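PDB 1F9V: kinesin-like protein KAR3 from Saccharomyces cerevisiae, which is a kinesin-related motor protein whose motor domain binds ADP and magnesium and probably hydrolyses ATP to drive movement along microtubules. Local coordinates for residues G258-L261 with R262-Q265; E19-D22 with T23-I26. The protein carries 2 engineered substitutions. One frame throughout, in Å; residues are numbered along the deposited sequence.

Contact 1: G258-L261 with R262-Q265; sequences GDRL and RETQ
Arg-260 and Glu-263 pair by charge alone: OE1 sits over one face of the guanidinium, 3.5 Å from NH1, with the two planes 45° apart, and no N-H points at it. Bends at chi2 and chi3 (62° and 67°) fold the arginine back over the carboxylate. Glu-263 OE2 makes a weak hydrogen bond to Tyr-141 OH. Thr-264 grips the carbonyl of Arg-260 twice. Its OG1 donates to Arg-260 O at 2.7 Å from above the carbonyl plane, while its backbone N reaches the same oxygen from the opposite face. One residue after Arg-260, Leu-261 CD1 rests 3.6 Å from Gln-265 CD. Gln-265 OE1 accepts from Arg-262 NE at 3.2 Å, with a weaker bond from NH2, and Leu-261 CD2 touches that NH2 at 3.8 Å. With an alanine replacing this glutamine, Arg-262 NE loses this acceptor, so its bent chain would probably swing more freely, and Leu-261 CD1 lacks the amide beside it. Backbone bonds from Arg-262 N to Gly-258 O and Gln-265 N to Leu-261 O confirm an alpha-helix, here the N-terminal part of helix 258-281, which follows the switch II sequence DLAGSE, consistent with the switch II (relay) helix of kinesin motors.

Contact 2: E19-D22 with T23-I26; sequences ENSD and TSLI
A type I beta turn from Ser-21 to Ser-24, overlapped at its start by an Asx turn at Asn-20, leads the chain into strand 24-28; across it the hydroxyl of Ser-21 meets the backbone of Ser-24. Ser-21 OG donates to Ser-24 O at 2.8 Å, a side-chain bond spanning the two ends of the turn. The approach is oblique: OG stands above the carbonyl plane, 48° out of it, and not on a lone pair. A chi1 of -177° sets OG opposite its own backbone N and carries it to the strand side. Two waters donate to the same hydroxyl. One, 2.7 Å from Ser-21 OG, is also hydrogen-bonded to Ser-24 OG, bridging two hydroxyls that are themselves 4.0 Å apart. The other accepts from Ile-26 N, extending the link to the amide two residues beyond Ser-24. The main polar partner of Ser-24 OG is Ser-322 OG, which also accepts from Thr-23 N and thereby ties the turn to a neighbouring loop.

At the start of the turn, Asn-20 OD1 accepts from Asp-22 N at 2.9 Å, with an N-H...O angle of 161°; this bond to the amide two residues on defines the Asx turn. A third water donates to OD1 and lies 2.9 Å from Thr-23 OG1, joining the asparagine amide to the threonine hydroxyl on the other half of the turn. A backbone bond of Leu-25 with Thr-43 belongs to the pairing with strand 38-44; that of Thr-23 with Ile-45 lies just beyond the end of that strand. Overlapping Asx and beta turns braced by side-chain and water bonds thus form the entry to an edge strand of a small three-stranded antiparallel sheet.

Contacts 1 and 2 are separate surface features of one kinesin motor domain: their centres lie 31 Å apart and their nearest atoms about 18 Å, so neither touches the other. Contact 2 comes first along the chain, at the entrance to the small antiparallel sheet, whereas contact 1 lies near the start of helix 258-281, much later. Their nearness to nucleotide differs in kind. In contact 1 the Arg-260 side chain is about 13 Å from a bound ADP and the Glu-263 side chain about 13 Å from the magnesium ion, too far for direct binding. Contact 2 connects through Glu-19, whose carboxylate forms a salt bridge with Arg-12, a residue of an ADP pocket.

Contact 1: G258-L261 with R262-Q265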
loop_
_atom_site.group_PDB
_atom_site.type_symbol
_atom_site.label_atom_id
_atom_site.label_comp_id
_atom_site.label_asym_id
_atom_site.label_seq_id
_atom_site.Cartn_x
_atom_site.Cartn_y
_atom_site.Cartn_z
ATOM N N GLY A 258 1.370 26.106 -12.985
ATOM C CA GLY A 258 -0.063 25.866 -12.925
ATOM C C GLY A 258 -0.519 24.635 -12.168
ATOM O O GLY A 258 -0.013 24.319 -11.094
ATOM N N ASP A 259 -1.491 23.940 -12.747
ATOM C CA ASP A 259 -2.052 22.741 -12.143
ATOM C C ASP A 259 -0.998 21.659 -11.932
ATOM O O ASP A 259 -1.056 20.914 -10.958
ATOM C CB ASP A 259 -3.192 22.207 -13.012
ATOM C CG ASP A 259 -4.338 23.201 -13.148
ATOM O OD1 ASP A 259 -4.519 24.051 -12.245
ATOM O OD2 ASP A 259 -5.064 23.133 -14.161
ATOM N N ARG A 260 -0.033 21.574 -12.841
ATOM C CA ARG A 260 1.028 20.575 -12.716
ATOM C C ARG A 260 1.885 20.878 -11.491
ATOM O O ARG A 260 2.271 19.973 -10.746
ATOM C CB ARG A 260 1.902 20.563 -13.969
ATOM C CG ARG A 260 3.172 19.752 -13.813
ATOM C CD ARG A 260 2.856 18.297 -13.544
ATOM N NE ARG A 260 2.225 17.674 -14.699
ATOM C CZ ARG A 260 2.380 16.399 -15.035
ATOM N NH1 ARG A 260 3.150 15.611 -14.292
ATOM N NH2 ARG A 260 1.772 15.917 -16.113
ATOM N N LEU A 261 2.180 22.156 -11.289
ATOM C CA LEU A 261 2.979 22.582 -10.147
ATOM C C LEU A 261 2.255 22.256 -8.846
ATOM O O LEU A 261 2.840 21.701 -7.920
ATOM C CB LEU A 261 3.236 24.089 -10.217
ATOM C CG LEU A 261 3.745 24.770 -8.943
ATOM C CD1 LEU A 261 5.050 24.132 -8.492
ATOM C CD2 LEU A 261 3.934 26.251 -9.207
ATOM N N ARG A 262 0.974 22.599 -8.782
ATOM C CA ARG A 262 0.211 22.351 -7.571
ATOM C C ARG A 262 0.147 20.875 -7.231
ATOM O O ARG A 262 0.305 20.498 -6.072
ATOM C CB ARG A 262 -1.196 22.930 -7.715
ATOM C CG ARG A 262 -1.196 24.417 -8.085
ATOM C CD ARG A 262 -1.094 25.328 -6.860
ATOM N NE ARG A 262 0.275 25.760 -6.585
ATOM C CZ ARG A 262 0.663 27.029 -6.485
ATOM N NH1 ARG A 262 -0.212 28.017 -6.643
ATOM N NH2 ARG A 262 1.932 27.312 -6.215
ATOM N N GLU A 263 -0.075 20.035 -8.239
ATOM C CA GLU A 263 -0.145 18.602 -8.003
ATOM C C GLU A 263 1.214 18.055 -7.568
ATOM O O GLU A 263 1.295 17.235 -6.658
ATOM C CB GLU A 263 -0.663 17.885 -9.254
ATOM C CG GLU A 263 0.385 17.230 -10.106
ATOM C CD GLU A 263 -0.224 16.468 -11.267
ATOM O OE1 GLU A 263 0.518 15.712 -11.936
ATOM O OE2 GLU A 263 -1.444 16.627 -11.505
ATOM N N THR A 264 2.284 18.532 -8.195
ATOM C CA THR A 264 3.628 18.079 -7.844
ATOM C C THR A 264 3.938 18.409 -6.392
ATOM O O THR A 264 4.488 17.586 -5.662
ATOM C CB THR A 264 4.690 18.753 -8.738
ATOM O OG1 THR A 264 4.425 18.436 -10.108
ATOM C CG2 THR A 264 6.089 18.280 -8.364
ATOM N N GLN A 265 3.585 19.620 -5.975
ATOM C CA GLN A 265 3.830 20.051 -4.609
ATOM C C GLN A 265 3.053 19.195 -3.617
ATOM O O GLN A 265 3.577 18.804 -2.582
ATOM C CB GLN A 265 3.439 21.521 -4.437
ATOM C CG GLN A 265 4.326 22.484 -5.208
ATOM C CD GLN A 265 3.842 23.918 -5.123
ATOM O OE1 GLN A 265 2.643 24.190 -5.204
ATOM N NE2 GLN A 265 4.776 24.845 -4.959
#

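Contact 2: E19-D22 with T23-I26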
loop_
_atom_site.group_PDB
_atom_site.type_symbol
_atom_site.label_atom_id
_atom_site.label_comp_id
_atom_site.label_asym_id
_atom_site.label_seq_id
_atom_site.Cartn_x
_atom_site.Cartn_y
_atom_site.Cartn_z
ATOM N N GLU A 19 12.051 -2.333 -23.477
ATOM C CA GLU A 19 12.886 -2.023 -22.324
ATOM C C GLU A 19 14.126 -2.908 -22.343
ATOM O O GLU A 19 14.188 -3.886 -23.088
ATOM C CB GLU A 19 12.113 -2.267 -21.022
ATOM C CG GLU A 19 11.276 -1.086 -20.570
ATOM C CD GLU A 19 10.375 -1.417 -19.400
ATOM O OE1 GLU A 19 9.445 -0.628 -19.142
ATOM O OE2 GLU A 19 10.593 -2.456 -18.738
ATOM N N ASN A 20 15.117 -2.562 -21.528
ATOM C CA ASN A 20 16.335 -3.355 -21.442
ATOM C C ASN A 20 17.103 -2.999 -20.182
ATOM O O ASN A 20 16.841 -1.974 -19.554
ATOM C CB ASN A 20 17.217 -3.134 -22.676
ATOM C CG ASN A 20 17.856 -1.762 -22.701
ATOM O OD1 ASN A 20 18.664 -1.420 -21.830
ATOM N ND2 ASN A 20 17.499 -0.964 -23.702
ATOM N N SER A 21 18.049 -3.854 -19.812
ATOM C CA SER A 21 18.865 -3.630 -18.626
ATOM C C SER A 21 20.338 -3.519 -19.037
ATOM O O SER A 21 21.240 -3.953 -18.314
ATOM C CB SER A 21 18.673 -4.786 -17.642
ATOM O OG SER A 21 19.403 -4.562 -16.451
ATOM N N ASP A 22 20.563 -2.924 -20.204
ATOM C CA ASP A 22 21.904 -2.754 -20.766
ATOM C C ASP A 22 22.880 -1.926 -19.933
ATOM O O ASP A 22 24.091 -2.155 -19.988
ATOM C CB ASP A 22 21.816 -2.096 -22.147
ATOM C CG ASP A 22 21.192 -2.993 -23.194
ATOM O OD1 ASP A 22 21.003 -4.204 -22.941
ATOM O OD2 ASP A 22 20.895 -2.471 -24.287
ATOM N N THR A 23 22.368 -0.959 -19.176
ATOM C CA THR A 23 23.241 -0.083 -18.403
ATOM C C THR A 23 23.090 -0.118 -16.886
ATOM O O THR A 23 23.490 0.821 -16.198
ATOM C CB THR A 23 23.088 1.373 -18.883
ATOM O OG1 THR A 23 21.703 1.735 -18.881
ATOM C CG2 THR A 23 23.625 1.519 -20.303
ATOM N N SER A 24 22.520 -1.195 -16.362
ATOM C CA SER A 24 22.365 -1.326 -14.918
ATOM C C SER A 24 22.158 -2.785 -14.548
ATOM O O SER A 24 21.883 -3.627 -15.408
ATOM C CB SER A 24 21.184 -0.483 -14.409
ATOM O OG SER A 24 19.974 -0.838 -15.048
ATOM N N LEU A 25 22.298 -3.077 -13.262
ATOM C CA LEU A 25 22.129 -4.428 -12.772
ATOM C C LEU A 25 21.365 -4.446 -11.455
ATOM O O LEU A 25 21.714 -3.750 -10.504
ATOM C CB LEU A 25 23.493 -5.085 -12.570
ATOM C CG LEU A 25 23.491 -6.399 -11.791
ATOM C CD1 LEU A 25 22.836 -7.480 -12.637
ATOM C CD2 LEU A 25 24.917 -6.784 -11.412
ATOM N N ILE A 26 20.311 -5.242 -11.412
ATOM C CA ILE A 26 19.535 -5.385 -10.197
ATOM C C ILE A 26 19.621 -6.863 -9.888
ATOM O O ILE A 26 19.128 -7.693 -10.648
ATOM C CB ILE A 26 18.060 -4.980 -10.401
ATOM C CG1 ILE A 26 17.965 -3.466 -10.593
ATOM C CG2 ILE A 26 17.237 -5.401 -9.194
ATOM C CD1 ILE A 26 16.604 -2.982 -11.058
HETATM O O HOH W 1 20.271 1.047 -21.306
HETATM O O HOH W 2 19.358 -6.359 -14.051
HETATM O O HOH W 3 18.594 -3.051 -14.369
#